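Local coordinates for sulfotransferase (Alicyclobacillus acidocaldarius subsp. acidocaldarius, PDB 3RNL), which probably transfers sulfuryl groups to an acceptor that is not known, and binds magnesium ions in the crystal, at residues Ala7-Phe11 / Arg84-Glu88; Tyr35-Lys39 / Leu76-Val80; Ala42-Ile47 / Ile67-Tyr73; Phe92-Tyr96 / Glu156-Tyr160. All blocks are in the same frame, centred on the assembly; numbering follows the deposited sequence. Where two conformers were deposited one is given.

Contact 1: residues Ala7-Phe11 / Arg84-Glu88; sequences ARPNF and RAVGE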
loop_
_atom_site.group_PDB
_atom_site.type_symbol
_atom_site.label_atom_id
_atom_site.label_comp_id
_atom_site.label_asym_id
_atom_site.label_seq_id
_atom_site.Cartn_x
_atom_site.Cartn_y
_atom_site.Cartn_z
ATOM N N ALA A 7 8.563 12.500 19.340
ATOM C CA ALA A 7 7.538 12.169 18.348
ATOM C C ALA A 7 7.790 10.828 17.669
ATOM O O ALA A 7 8.905 10.534 17.249
ATOM C CB ALA A 7 7.439 13.263 17.302
ATOM N N ARG A 8 6.749 10.005 17.583
ATOM C CA ARG A 8 6.863 8.723 16.909
ATOM C C ARG A 8 5.532 8.339 16.268
ATOM O O ARG A 8 4.476 8.838 16.684
ATOM C CB ARG A 8 7.371 7.650 17.872
ATOM C CG ARG A 8 6.667 7.638 19.198
ATOM C CD ARG A 8 5.329 6.954 19.066
ATOM N NE ARG A 8 5.108 5.972 20.121
ATOM C CZ ARG A 8 4.216 4.994 20.035
ATOM N NH1 ARG A 8 3.483 4.870 18.936
ATOM N NH2 ARG A 8 4.069 4.136 21.037
ATOM N N PRO A 9 5.578 7.488 15.239
ATOM C CA PRO A 9 4.348 7.104 14.534
ATOM C C PRO A 9 3.479 6.173 15.369
ATOM O O PRO A 9 3.988 5.335 16.129
ATOM C CB PRO A 9 4.864 6.388 13.294
ATOM C CG PRO A 9 6.196 5.811 13.733
ATOM C CD PRO A 9 6.775 6.842 14.669
ATOM N N ASN A 10 2.191 6.453 15.403
ATOM C CA ASN A 10 1.208 5.487 15.882
ATOM C C ASN A 10 0.273 4.821 14.867
ATOM O O ASN A 10 -0.656 4.113 15.267
ATOM C CB ASN A 10 0.487 6.002 17.111
ATOM C CG ASN A 10 -0.222 7.297 16.843
ATOM O OD1 ASN A 10 -0.531 7.609 15.704
ATOM N ND2 ASN A 10 -0.474 8.065 17.896
ATOM N N PHE A 11 0.428 5.146 13.588
ATOM C CA PHE A 11 -0.300 4.420 12.550
ATOM C C PHE A 11 0.529 4.360 11.280
ATOM O O PHE A 11 1.469 5.154 11.100
ATOM C CB PHE A 11 -1.719 4.995 12.314
ATOM C CG PHE A 11 -1.766 6.281 11.510
ATOM C CD1 PHE A 11 -1.997 6.253 10.138
ATOM C CD2 PHE A 11 -1.664 7.517 12.149
ATOM C CE1 PHE A 11 -2.070 7.447 9.389
ATOM C CE2 PHE A 11 -1.741 8.711 11.423
ATOM C CZ PHE A 11 -1.947 8.675 10.035
ATOM N N ARG A 84 -2.441 14.066 17.611
ATOM C CA ARG A 84 -2.632 12.813 18.336
ATOM C C ARG A 84 -2.290 11.607 17.472
ATOM O O ARG A 84 -1.755 10.617 17.968
ATOM C CB ARG A 84 -4.072 12.692 18.853
ATOM C CG ARG A 84 -4.355 13.538 20.088
ATOM C CD ARG A 84 -5.803 13.381 20.548
ATOM N NE ARG A 84 -6.214 11.980 20.612
ATOM C CZ ARG A 84 -6.198 11.239 21.716
ATOM N NH1 ARG A 84 -5.794 11.759 22.868
ATOM N NH2 ARG A 84 -6.592 9.973 21.669
ATOM N N ALA A 85 -2.598 11.699 16.178
ATOM C CA ALA A 85 -2.348 10.608 15.245
ATOM C C ALA A 85 -1.160 10.970 14.363
ATOM O O ALA A 85 -1.165 12.019 13.719
ATOM C CB ALA A 85 -3.578 10.349 14.381
ATOM N N VAL A 86 -0.151 10.103 14.339
ATOM C CA VAL A 86 1.088 10.367 13.616
ATOM C C VAL A 86 1.378 9.160 12.745
ATOM O O VAL A 86 1.525 8.045 13.246
ATOM C CB VAL A 86 2.276 10.607 14.606
ATOM C CG1 VAL A 86 3.595 10.802 13.836
ATOM C CG2 VAL A 86 2.007 11.836 15.474
ATOM N N GLY A 87 1.569 9.362 11.447
ATOM C CA GLY A 87 1.615 8.185 10.602
ATOM C C GLY A 87 2.647 8.266 9.513
ATOM O O GLY A 87 3.294 9.286 9.328
ATOM N N GLU A 88 2.887 7.129 8.869
ATOM C CA GLU A 88 3.921 7.048 7.858
ATOM C C GLU A 88 3.435 6.086 6.797
ATOM O O GLU A 88 2.795 5.087 7.121
ATOM C CB GLU A 88 5.231 6.541 8.480
ATOM C CG GLU A 88 6.437 6.602 7.534
ATOM C CD GLU A 88 6.824 5.222 7.006
ATOM O OE1 GLU A 88 6.857 5.039 5.767
ATOM O OE2 GLU A 88 7.100 4.319 7.838
#

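Contact 2: residues Tyr35-Lys39 / Leu76-Val80; sequences YIPPK and LFDGV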
loop_
_atom_site.group_PDB
_atom_site.type_symbol
_atom_site.label_atom_id
_atom_site.label_comp_id
_atom_site.label_asym_id
_atom_site.label_seq_id
_atom_site.Cartn_x
_atom_site.Cartn_y
_atom_site.Cartn_z
ATOM N N TYR A 35 -0.656 14.020 11.782
ATOM C CA TYR A 35 0.583 14.416 11.112
ATOM C C TYR A 35 1.152 13.251 10.321
ATOM O O TYR A 35 1.276 12.155 10.851
ATOM C CB TYR A 35 1.655 14.875 12.108
ATOM C CG TYR A 35 2.906 15.331 11.389
ATOM C CD1 TYR A 35 3.011 16.638 10.920
ATOM C CD2 TYR A 35 3.958 14.456 11.143
ATOM C CE1 TYR A 35 4.132 17.071 10.242
ATOM C CE2 TYR A 35 5.096 14.888 10.462
ATOM C CZ TYR A 35 5.168 16.195 10.015
ATOM O OH TYR A 35 6.270 16.644 9.323
ATOM N N ILE A 36 1.365 13.463 9.030
ATOM C CA ILE A 36 2.107 12.552 8.164
ATOM C C ILE A 36 3.294 13.271 7.527
ATOM O O ILE A 36 3.091 14.334 6.933
ATOM C CB ILE A 36 1.219 11.906 7.094
ATOM C CG1 ILE A 36 0.061 11.155 7.758
ATOM C CG2 ILE A 36 2.053 10.948 6.245
ATOM C CD1 ILE A 36 -0.956 10.666 6.755
ATOM N N PRO A 37 4.528 12.784 7.726
ATOM C CA PRO A 37 5.656 13.520 7.139
ATOM C C PRO A 37 5.614 13.564 5.615
ATOM O O PRO A 37 4.984 12.719 4.995
ATOM C CB PRO A 37 6.888 12.729 7.608
ATOM C CG PRO A 37 6.387 11.382 7.951
ATOM C CD PRO A 37 4.961 11.560 8.424
ATOM N N PRO A 38 6.272 14.571 5.013
ATOM C CA PRO A 38 6.292 14.677 3.547
ATOM C C PRO A 38 7.026 13.510 2.868
ATOM O O PRO A 38 6.913 13.330 1.658
ATOM C CB PRO A 38 6.957 16.044 3.281
ATOM C CG PRO A 38 7.679 16.394 4.558
ATOM C CD PRO A 38 6.911 15.720 5.679
ATOM N N LYS A 39 7.776 12.732 3.639
ATOM C CA LYS A 39 8.499 11.580 3.100
ATOM C C LYS A 39 7.591 10.367 2.932
ATOM O O LYS A 39 7.005 9.895 3.898
ATOM C CB LYS A 39 9.656 11.214 4.035
ATOM C CG LYS A 39 10.413 9.952 3.647
ATOM C CD LYS A 39 11.141 10.148 2.341
ATOM C CE LYS A 39 11.897 8.882 1.979
ATOM N NZ LYS A 39 12.718 9.120 0.757
ATOM N N LEU A 76 12.105 11.786 10.752
ATOM C CA LEU A 76 10.967 12.086 9.875
ATOM C C LEU A 76 9.846 12.758 10.650
ATOM O O LEU A 76 8.987 13.428 10.072
ATOM C CB LEU A 76 10.408 10.807 9.260
ATOM C CG LEU A 76 11.321 10.130 8.249
ATOM C CD1 LEU A 76 10.587 8.934 7.624
ATOM C CD2 LEU A 76 11.772 11.132 7.172
ATOM N N PHE A 77 9.821 12.511 11.954
ATOM C CA PHE A 77 8.719 12.975 12.792
ATOM C C PHE A 77 9.004 14.285 13.510
ATOM O O PHE A 77 8.224 14.725 14.356
ATOM C CB PHE A 77 8.251 11.839 13.702
ATOM C CG PHE A 77 7.955 10.590 12.927
ATOM C CD1 PHE A 77 6.764 10.471 12.215
ATOM C CD2 PHE A 77 8.906 9.589 12.807
ATOM C CE1 PHE A 77 6.507 9.355 11.444
ATOM C CE2 PHE A 77 8.651 8.461 12.042
ATOM C CZ PHE A 77 7.448 8.344 11.355
ATOM N N ASP A 78 10.145 14.890 13.195
ATOM C CA ASP A 78 10.528 16.145 13.852
ATOM C C ASP A 78 9.471 17.251 13.716
ATOM O O ASP A 78 9.382 18.133 14.565
ATOM C CB ASP A 78 11.882 16.641 13.330
ATOM C CG ASP A 78 13.056 15.870 13.919
ATOM O OD1 ASP A 78 12.852 15.100 14.888
ATOM O OD2 ASP A 78 14.188 16.040 13.420
ATOM N N GLY A 79 8.671 17.197 12.653
ATOM C CA GLY A 79 7.673 18.225 12.405
ATOM C C GLY A 79 6.367 18.078 13.168
ATOM O O GLY A 79 5.505 18.960 13.102
ATOM N N VAL A 80 6.200 16.968 13.885
ATOM C CA VAL A 80 5.010 16.794 14.711
ATOM C C VAL A 80 4.928 17.884 15.775
ATOM O O VAL A 80 5.924 18.177 16.444
ATOM C CB VAL A 80 5.033 15.435 15.456
ATOM C CG1 VAL A 80 3.902 15.370 16.490
ATOM C CG2 VAL A 80 4.945 14.268 14.481
HETATM O O HOH W 1 8.586 15.950 9.991
#

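Contact 3: residues Ala42-Ile47 / Ile67-Tyr73; sequences AHFFSI and IRDEDAY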
loop_
_atom_site.group_PDB
_atom_site.type_symbol
_atom_site.label_atom_id
_atom_site.label_comp_id
_atom_site.label_asym_id
_atom_site.label_seq_id
_atom_site.Cartn_x
_atom_site.Cartn_y
_atom_site.Cartn_z
ATOM N N ALA A 42 9.644 5.482 2.656
ATOM C CA ALA A 42 10.839 5.214 3.452
ATOM C C ALA A 42 11.136 3.715 3.549
ATOM O O ALA A 42 12.300 3.300 3.501
ATOM C CB ALA A 42 10.704 5.835 4.867
ATOM N N HIS A 43 10.076 2.915 3.701
ATOM C CA HIS A 43 10.172 1.451 3.804
ATOM C C HIS A 43 11.087 0.949 4.920
ATOM O O HIS A 43 11.614 -0.164 4.848
ATOM C CB HIS A 43 10.554 0.808 2.455
ATOM C CG HIS A 43 9.420 0.793 1.479
ATOM N ND1 HIS A 43 9.225 1.798 0.555
ATOM C CD2 HIS A 43 8.374 -0.058 1.338
ATOM C CE1 HIS A 43 8.124 1.549 -0.138
ATOM N NE2 HIS A 43 7.596 0.423 0.308
ATOM N N PHE A 44 11.235 1.749 5.971
ATOM C CA PHE A 44 12.124 1.378 7.073
ATOM C C PHE A 44 11.847 -0.028 7.630
ATOM O O PHE A 44 12.777 -0.822 7.870
ATOM C CB PHE A 44 12.040 2.435 8.183
ATOM C CG PHE A 44 12.837 2.094 9.410
ATOM C CD1 PHE A 44 14.224 2.191 9.399
ATOM C CD2 PHE A 44 12.204 1.681 10.567
ATOM C CE1 PHE A 44 14.968 1.873 10.524
ATOM C CE2 PHE A 44 12.935 1.371 11.697
ATOM C CZ PHE A 44 14.325 1.471 11.676
ATOM N N PHE A 45 10.575 -0.345 7.851
ATOM C CA PHE A 45 10.227 -1.634 8.466
ATOM C C PHE A 45 10.314 -2.822 7.508
ATOM O O PHE A 45 10.148 -3.968 7.925
ATOM C CB PHE A 45 8.849 -1.547 9.140
ATOM C CG PHE A 45 8.854 -0.662 10.355
ATOM C CD1 PHE A 45 9.472 -1.091 11.520
ATOM C CD2 PHE A 45 8.298 0.608 10.318
ATOM C CE1 PHE A 45 9.502 -0.281 12.656
ATOM C CE2 PHE A 45 8.342 1.429 11.438
ATOM C CZ PHE A 45 8.947 0.980 12.606
ATOM N N SER A 46 10.496 -2.541 6.215
ATOM C CA SER A 46 10.698 -3.592 5.212
ATOM C C SER A 46 12.140 -3.919 4.824
ATOM O O SER A 46 12.391 -4.925 4.168
ATOM C CB SER A 46 9.903 -3.234 3.946
ATOM O OG SER A 46 8.516 -3.294 4.246
ATOM N N ILE A 47 13.088 -3.087 5.237
ATOM C CA ILE A 47 14.456 -3.192 4.693
ATOM C C ILE A 47 15.054 -4.602 4.802
ATOM O O ILE A 47 15.670 -5.097 3.856
ATOM C CB ILE A 47 15.423 -2.170 5.338
ATOM C CG1 ILE A 47 14.896 -0.739 5.192
ATOM C CG2 ILE A 47 16.837 -2.304 4.752
ATOM C CD1 ILE A 47 14.649 -0.292 3.776
ATOM N N ILE A 67 14.895 4.657 3.699
ATOM C CA ILE A 67 15.568 5.039 4.931
ATOM C C ILE A 67 15.844 3.787 5.745
ATOM O O ILE A 67 14.925 3.053 6.098
ATOM C CB ILE A 67 14.738 6.046 5.729
ATOM C CG1 ILE A 67 14.640 7.347 4.913
ATOM C CG2 ILE A 67 15.404 6.322 7.091
ATOM C CD1 ILE A 67 13.852 8.442 5.568
ATOM N N ARG A 68 17.124 3.471 5.888
ATOM C CA ARG A 68 17.547 2.273 6.602
ATOM C C ARG A 68 18.074 2.462 8.014
ATOM O O ARG A 68 18.263 1.487 8.739
ATOM C CB ARG A 68 18.592 1.566 5.744
ATOM C CG ARG A 68 18.068 1.376 4.321
ATOM C CD ARG A 68 19.139 0.926 3.338
ATOM N NE ARG A 68 18.560 0.862 2.003
ATOM C CZ ARG A 68 18.488 -0.232 1.253
ATOM N NH1 ARG A 68 18.994 -1.382 1.687
ATOM N NH2 ARG A 68 17.918 -0.165 0.052
ATOM N N ASP A 69 18.248 3.714 8.416
ATOM C CA ASP A 69 18.866 4.038 9.695
ATOM C C ASP A 69 17.785 4.481 10.659
ATOM O O ASP A 69 16.962 5.329 10.329
ATOM C CB ASP A 69 19.893 5.156 9.507
ATOM C CG ASP A 69 20.441 5.683 10.828
ATOM O OD1 ASP A 69 21.212 4.958 11.491
ATOM O OD2 ASP A 69 20.114 6.833 11.196
ATOM N N GLU A 70 17.788 3.908 11.854
ATOM C CA GLU A 70 16.744 4.198 12.819
ATOM C C GLU A 70 16.702 5.674 13.212
ATOM O O GLU A 70 15.625 6.233 13.387
ATOM C CB GLU A 70 16.909 3.314 14.056
ATOM C CG GLU A 70 15.864 3.530 15.124
ATOM C CD GLU A 70 16.075 2.608 16.306
ATOM O OE1 GLU A 70 17.091 1.876 16.312
ATOM O OE2 GLU A 70 15.231 2.611 17.225
ATOM N N ASP A 71 17.866 6.296 13.381
ATOM C CA ASP A 71 17.910 7.702 13.770
ATOM C C ASP A 71 17.308 8.587 12.675
ATOM O O ASP A 71 16.543 9.511 12.964
ATOM C CB ASP A 71 19.344 8.153 14.067
ATOM C CG ASP A 71 19.919 7.502 15.320
ATOM O OD1 ASP A 71 19.131 7.041 16.175
ATOM O OD2 ASP A 71 21.162 7.458 15.455
ATOM N N ALA A 72 17.654 8.295 11.422
ATOM C CA ALA A 72 17.122 9.053 10.291
ATOM C C ALA A 72 15.617 8.832 10.203
ATOM O O ALA A 72 14.846 9.752 9.903
ATOM C CB ALA A 72 17.794 8.631 9.001
ATOM N N TYR A 73 15.186 7.608 10.476
ATOM C CA TYR A 73 13.750 7.346 10.438
ATOM C C TYR A 73 13.022 8.178 11.492
ATOM O O TYR A 73 11.990 8.802 11.211
ATOM C CB TYR A 73 13.453 5.847 10.622
ATOM C CG TYR A 73 11.981 5.541 10.531
ATOM C CD1 TYR A 73 11.320 5.576 9.311
ATOM C CD2 TYR A 73 11.247 5.242 11.671
ATOM C CE1 TYR A 73 9.952 5.314 9.230
ATOM C CE2 TYR A 73 9.892 4.974 11.596
ATOM C CZ TYR A 73 9.254 5.012 10.377
ATOM O OH TYR A 73 7.901 4.755 10.311
#

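Contact 4: residues Phe92-Tyr96 / Glu156-Tyr160; sequences FYLFY and EPLWY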
loop_
_atom_site.group_PDB
_atom_site.type_symbol
_atom_site.label_atom_id
_atom_site.label_comp_id
_atom_site.label_asym_id
_atom_site.label_seq_id
_atom_site.Cartn_x
_atom_site.Cartn_y
_atom_site.Cartn_z
ATOM N N PHE A 92 4.881 -0.779 -0.086
ATOM C CA PHE A 92 5.236 -2.189 -0.058
ATOM C C PHE A 92 5.349 -2.781 1.358
ATOM O O PHE A 92 5.760 -3.921 1.535
ATOM C CB PHE A 92 6.459 -2.486 -0.939
ATOM C CG PHE A 92 6.230 -2.142 -2.388
ATOM C CD1 PHE A 92 5.315 -2.865 -3.145
ATOM C CD2 PHE A 92 6.900 -1.087 -2.986
ATOM C CE1 PHE A 92 5.092 -2.544 -4.498
ATOM C CE2 PHE A 92 6.676 -0.766 -4.325
ATOM C CZ PHE A 92 5.767 -1.498 -5.076
ATOM N N TYR A 93 5.012 -1.982 2.364
ATOM C CA TYR A 93 4.898 -2.532 3.718
ATOM C C TYR A 93 3.960 -3.750 3.743
ATOM O O TYR A 93 4.199 -4.714 4.462
ATOM C CB TYR A 93 4.366 -1.453 4.655
ATOM C CG TYR A 93 5.393 -0.501 5.234
ATOM C CD1 TYR A 93 6.748 -0.805 5.237
ATOM C CD2 TYR A 93 4.986 0.686 5.836
ATOM C CE1 TYR A 93 7.682 0.059 5.806
ATOM C CE2 TYR A 93 5.909 1.558 6.405
ATOM C CZ TYR A 93 7.248 1.229 6.394
ATOM O OH TYR A 93 8.153 2.085 6.959
ATOM N N LEU A 94 2.894 -3.708 2.953
ATOM C CA LEU A 94 1.924 -4.812 2.938
ATOM C C LEU A 94 2.555 -6.064 2.317
ATOM O O LEU A 94 2.333 -7.204 2.751
ATOM C CB LEU A 94 0.695 -4.375 2.129
ATOM C CG LEU A 94 -0.401 -5.449 2.026
ATOM C CD1 LEU A 94 -0.963 -5.830 3.420
ATOM C CD2 LEU A 94 -1.534 -4.984 1.096
ATOM N N PHE A 95 3.391 -5.836 1.313
ATOM C CA PHE A 95 3.942 -6.920 0.507
ATOM C C PHE A 95 5.082 -7.685 1.186
ATOM O O PHE A 95 5.135 -8.915 1.109
ATOM C CB PHE A 95 4.431 -6.353 -0.834
ATOM C CG PHE A 95 5.146 -7.367 -1.703
ATOM C CD1 PHE A 95 4.433 -8.346 -2.376
ATOM C CD2 PHE A 95 6.529 -7.334 -1.843
ATOM C CE1 PHE A 95 5.085 -9.279 -3.186
ATOM C CE2 PHE A 95 7.189 -8.270 -2.640
ATOM C CZ PHE A 95 6.466 -9.241 -3.307
ATOM N N TYR A 96 5.994 -6.978 1.840
ATOM C CA TYR A 96 7.169 -7.646 2.418
ATOM C C TYR A 96 6.772 -8.341 3.721
ATOM O O TYR A 96 6.225 -7.711 4.628
ATOM C CB TYR A 96 8.307 -6.641 2.629
ATOM C CG TYR A 96 9.002 -6.321 1.320
ATOM C CD1 TYR A 96 9.733 -7.301 0.648
ATOM C CD2 TYR A 96 8.895 -5.068 0.739
ATOM C CE1 TYR A 96 10.358 -7.023 -0.566
ATOM C CE2 TYR A 96 9.526 -4.777 -0.470
ATOM C CZ TYR A 96 10.252 -5.761 -1.111
ATOM O OH TYR A 96 10.875 -5.491 -2.321
ATOM N N GLU A 156 12.473 -4.173 -8.526
ATOM C CA GLU A 156 11.604 -3.724 -7.437
ATOM C C GLU A 156 10.155 -4.200 -7.630
ATOM O O GLU A 156 9.746 -4.580 -8.737
ATOM C CB GLU A 156 11.676 -2.208 -7.282
ATOM C CG GLU A 156 10.941 -1.449 -8.348
ATOM C CD GLU A 156 10.110 -0.326 -7.746
ATOM O OE1 GLU A 156 10.321 0.836 -8.152
ATOM O OE2 GLU A 156 9.257 -0.618 -6.867
ATOM N N PRO A 157 9.378 -4.233 -6.538
ATOM C CA PRO A 157 8.052 -4.869 -6.587
ATOM C C PRO A 157 7.022 -4.141 -7.445
ATOM O O PRO A 157 5.987 -4.738 -7.728
ATOM C CB PRO A 157 7.596 -4.937 -5.115
ATOM C CG PRO A 157 8.790 -4.586 -4.305
ATOM C CD PRO A 157 9.757 -3.834 -5.170
ATOM N N LEU A 158 7.269 -2.896 -7.849
ATOM C CA LEU A 158 6.331 -2.247 -8.775
ATOM C C LEU A 158 6.154 -3.107 -10.024
ATOM O O LEU A 158 5.086 -3.116 -10.644
ATOM C CB LEU A 158 6.804 -0.840 -9.155
ATOM C CG LEU A 158 5.829 0.009 -9.993
ATOM C CD1 LEU A 158 4.435 0.089 -9.348
ATOM C CD2 LEU A 158 6.399 1.407 -10.206
ATOM N N TRP A 159 7.203 -3.840 -10.380
ATOM C CA TRP A 159 7.149 -4.709 -11.545
ATOM C C TRP A 159 6.386 -6.012 -11.294
ATOM O O TRP A 159 6.130 -6.756 -12.253
ATOM C CB TRP A 159 8.559 -5.080 -12.019
ATOM C CG TRP A 159 9.460 -3.942 -12.395
ATOM C CD1 TRP A 159 10.313 -3.255 -11.564
ATOM C CD2 TRP A 159 9.671 -3.412 -13.711
ATOM N NE1 TRP A 159 11.019 -2.313 -12.283
ATOM C CE2 TRP A 159 10.642 -2.387 -13.600
ATOM C CE3 TRP A 159 9.129 -3.695 -14.966
ATOM C CZ2 TRP A 159 11.079 -1.647 -14.700
ATOM C CZ3 TRP A 159 9.572 -2.958 -16.072
ATOM C CH2 TRP A 159 10.530 -1.944 -15.926
ATOM N N TYR A 160 6.005 -6.328 -10.052
ATOM C CA TYR A 160 5.480 -7.677 -9.902
ATOM C C TYR A 160 3.970 -7.532 -9.942
ATOM O O TYR A 160 3.295 -7.458 -8.906
ATOM C CB TYR A 160 5.828 -8.209 -8.497
ATOM C CG TYR A 160 7.297 -8.253 -8.083
ATOM C CD1 TYR A 160 8.328 -8.000 -8.981
ATOM C CD2 TYR A 160 7.636 -8.558 -6.769
ATOM C CE1 TYR A 160 9.671 -8.041 -8.559
ATOM C CE2 TYR A 160 8.951 -8.600 -6.347
ATOM C CZ TYR A 160 9.962 -8.338 -7.235
ATOM O OH TYR A 160 11.266 -8.386 -6.772
HETATM O O HOH W 2 11.590 -7.661 -3.774
#

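Contact 1: residues Ala7-Phe11 / Arg84-Glu88
Asn10 holds the start of strand 85-89 with both ends of its carboxamide. Its OD1 accepts from Val86 N at 2.9 Å along an almost straight N-H (176°), although that donor is tilted from the amide plane. Asn10 ND2 gives to Arg84 O, also at 2.9 Å, and this second bond lies in the amide plane. With chi1 at 59°, CG sits between the backbone N and the carbonyl carbon, and this turns the amide onto the strand. The carbonyl of the same residue that OD1 grips, Val86 O, accepts from two consecutive backbone donors, Asn10 N at 2.8 Å and Phe11 N at 3.1 Å, while Pro9 CA adds a CH...O contact.

The Phe11 ring lies flat against the strand backbone. Gly87 CA stands over the ring centre, 3.5 Å from the centroid of Phe11, in a CH-pi contact so close that a side chain at Gly87 would run into CZ. At the rim of this ring Ala85 CB touches Phe11 CE2 at 3.8 Å. Upstream, Val86 CB packs on Arg8 O.

In the next shell, Ile34 touches both Phe11 and Ala85, and the backbone of Asn10 is bonded to Lys111. In the parallel sheet, strand 85-89 runs between strand 11-13 and strand 34-35, whose Tyr35 bonds to Ala85 and Gly87, while Tyr73 of helix 70-75 covers Pro9.

Contact 2: residues Tyr35-Lys39 / Leu76-Val80
Tyr35 OH, Leu76 O and Gly79 N all grip one water. The water donates to Leu76 O at 2.6 Å, accepts from Gly79 N at 2.9 Å and lies 2.5 Å from Tyr35 OH. It ties the end of strand 34-35 to a type I beta turn, Phe77 to Val80, which leads from helix 70-75 toward strand 85-89 and is closed by Val80 N bonding to Phe77 O.

The Tyr35 ring spreads over this turn. Its CG is anti to the backbone N (chi1 -178°), which swings the ring out toward the turn, where the Gly79-Val80 peptide lies over one face: Val80 N is above the ring centre and Gly79 C nearer the rim. The CG2 branch of Val80 comes down on the same face near its rim, 3.5 Å from Tyr35 CD2, while Leu76 O sits at the ring edge. Gly79 has no side chain to get in the way; a CB there would collide with the Tyr35 hydroxyl, so the close fit probably needs the glycine.

Pro37 sits against the start of the turn. Its CB rests 3.3 Å from Leu76 O, and its CG reaches Phe77 CE1 at 4.0 Å; the Phe77 ring also meets Tyr73 edge-to-face and touches Val86 of the neighbouring strand. Lys39 contributes the aliphatic base of its chain, which bends at chi2 and carries NZ off to a hydrogen bond with Tyr65 O. That base packs on Leu76, with Lys39 CB 3.8 Å from Leu76 CD2.

Contact 3: residues Ala42-Ile47 / Ile67-Tyr73
Phe44, Phe45 and Tyr73 form an aromatic cluster that packs the loop after strand 34-35 against the first turn of helix 70-75. At its heart Phe44 and Tyr73 make an offset stack, centroids 4.6 Å apart and planes at 13°. Both carry CG anti to the backbone N (chi1 176° for Phe44), and the two rings slide so that Tyr73 CD1 comes within 3.4 Å of Phe44 CB while Tyr73 CB lies over the Phe44 ring. Phe45 meets the other end of the tyrosine: its CE2 approaches Tyr73 OH at 3.5 Å with the rings steeply inclined, and Phe44 CD2 covers the middle of the Phe45 ring. Replacing Tyr73 with an alanine would probably deprive Phe44 of its stacking partner and Glu88 of a hydroxyl bonded to OE2.

Beside the cluster, Ile67 N gives a nearly straight bond to a lone pair of Ala42 O, 2.9 Å long, and the CB atoms of Ala42 and Ile67 pack against each other next to this bond. Ile67 O is buried without a hydrogen-bond partner; the nearest compensation is a CH...O contact from Phe44 CA at 3.4 Å. Farther out, Ile47 CD1 lies over the guanidinium face of Arg68 and touches Arg68 CG at 3.8 Å.

Asp69, at the N-cap of helix 70-75, accepts from Ala72 N through OD2 at 2.9 Å. The helix is tied through Tyr73 to Glu88 on strand 85-89, whereas Phe45 packs on Thr99, Met103 and Ala106 of helix 99-106.

Contact 4: residues Phe92-Tyr96 / Glu156-Tyr160
Pro157 is wedged among Phe92, Phe95 and Tyr96, with Tyr160 packed against it as well. The Phe92 side chain has CG anti to the carbonyl carbon (chi1 -61°), which carries the ring to Pro157, and chi2 turns a face to it: Pro157 CB stands 3.8 Å from the Phe92 centroid, a CH-pi contact displaced toward CE1. Beyond it, Phe92 CZ reaches Leu158 N at 3.4 Å. With Phe92 cut back to an alanine, a gap is likely to open over Pro157, and Leu158 N and Glu156 OE2 would lose their ring contacts.

Phe95 takes a different rotamer, with CG anti to the backbone N (chi1 174°), and points its CZ at the edge of Tyr160, 3.7 Å from CD2; the planes are inclined at 66°. On the Tyr160 ring itself, Pro157 CA sits over the centre. Tyr96 approaches Pro157 crosswise, with its OH only 3.0 Å from Pro157 CG, a tight fit. That hydroxyl also shares a water with Tyr160 OH, at 2.7 Å from Tyr96 OH.

Glu156 bends back on its own segment: OE2 accepts from Leu158 N at 3.2 Å, met from above the carboxylate plane, while OE1 makes a salt bridge to Arg135. Together these residues make a buried proline-aromatic cluster, in which the connection from strand 85-89 to helix 99-106, in a parallel-sheet alpha/beta fold of the P-loop NTPase kind, packs on the short 3-10 segment 157-159.

In the fold
Contacts 1, 2 and 3 are nested along the chain, 3 inside 2 and 2 inside 1, and contact 4 follows them. Contacts 1 and 2 have centres about 9 Å apart and share strand pairing, with Ala85 O 2.8 Å from Tyr35 N. Glu88 is the hub between contacts 1, 3 and 4: its OE2 lies 2.6 Å from both Tyr73 OH and Tyr93 OH. Contacts 3 and 4 join where His43 NE2 meets Phe92 N at 3.0 Å. The bound magnesium, held by Ser29, His31 and Ile34, is about 6 Å from the Tyr35 side chain and about 9 Å from that of Ala85. Contacts 3 and 4 lie away from the magnesium sites.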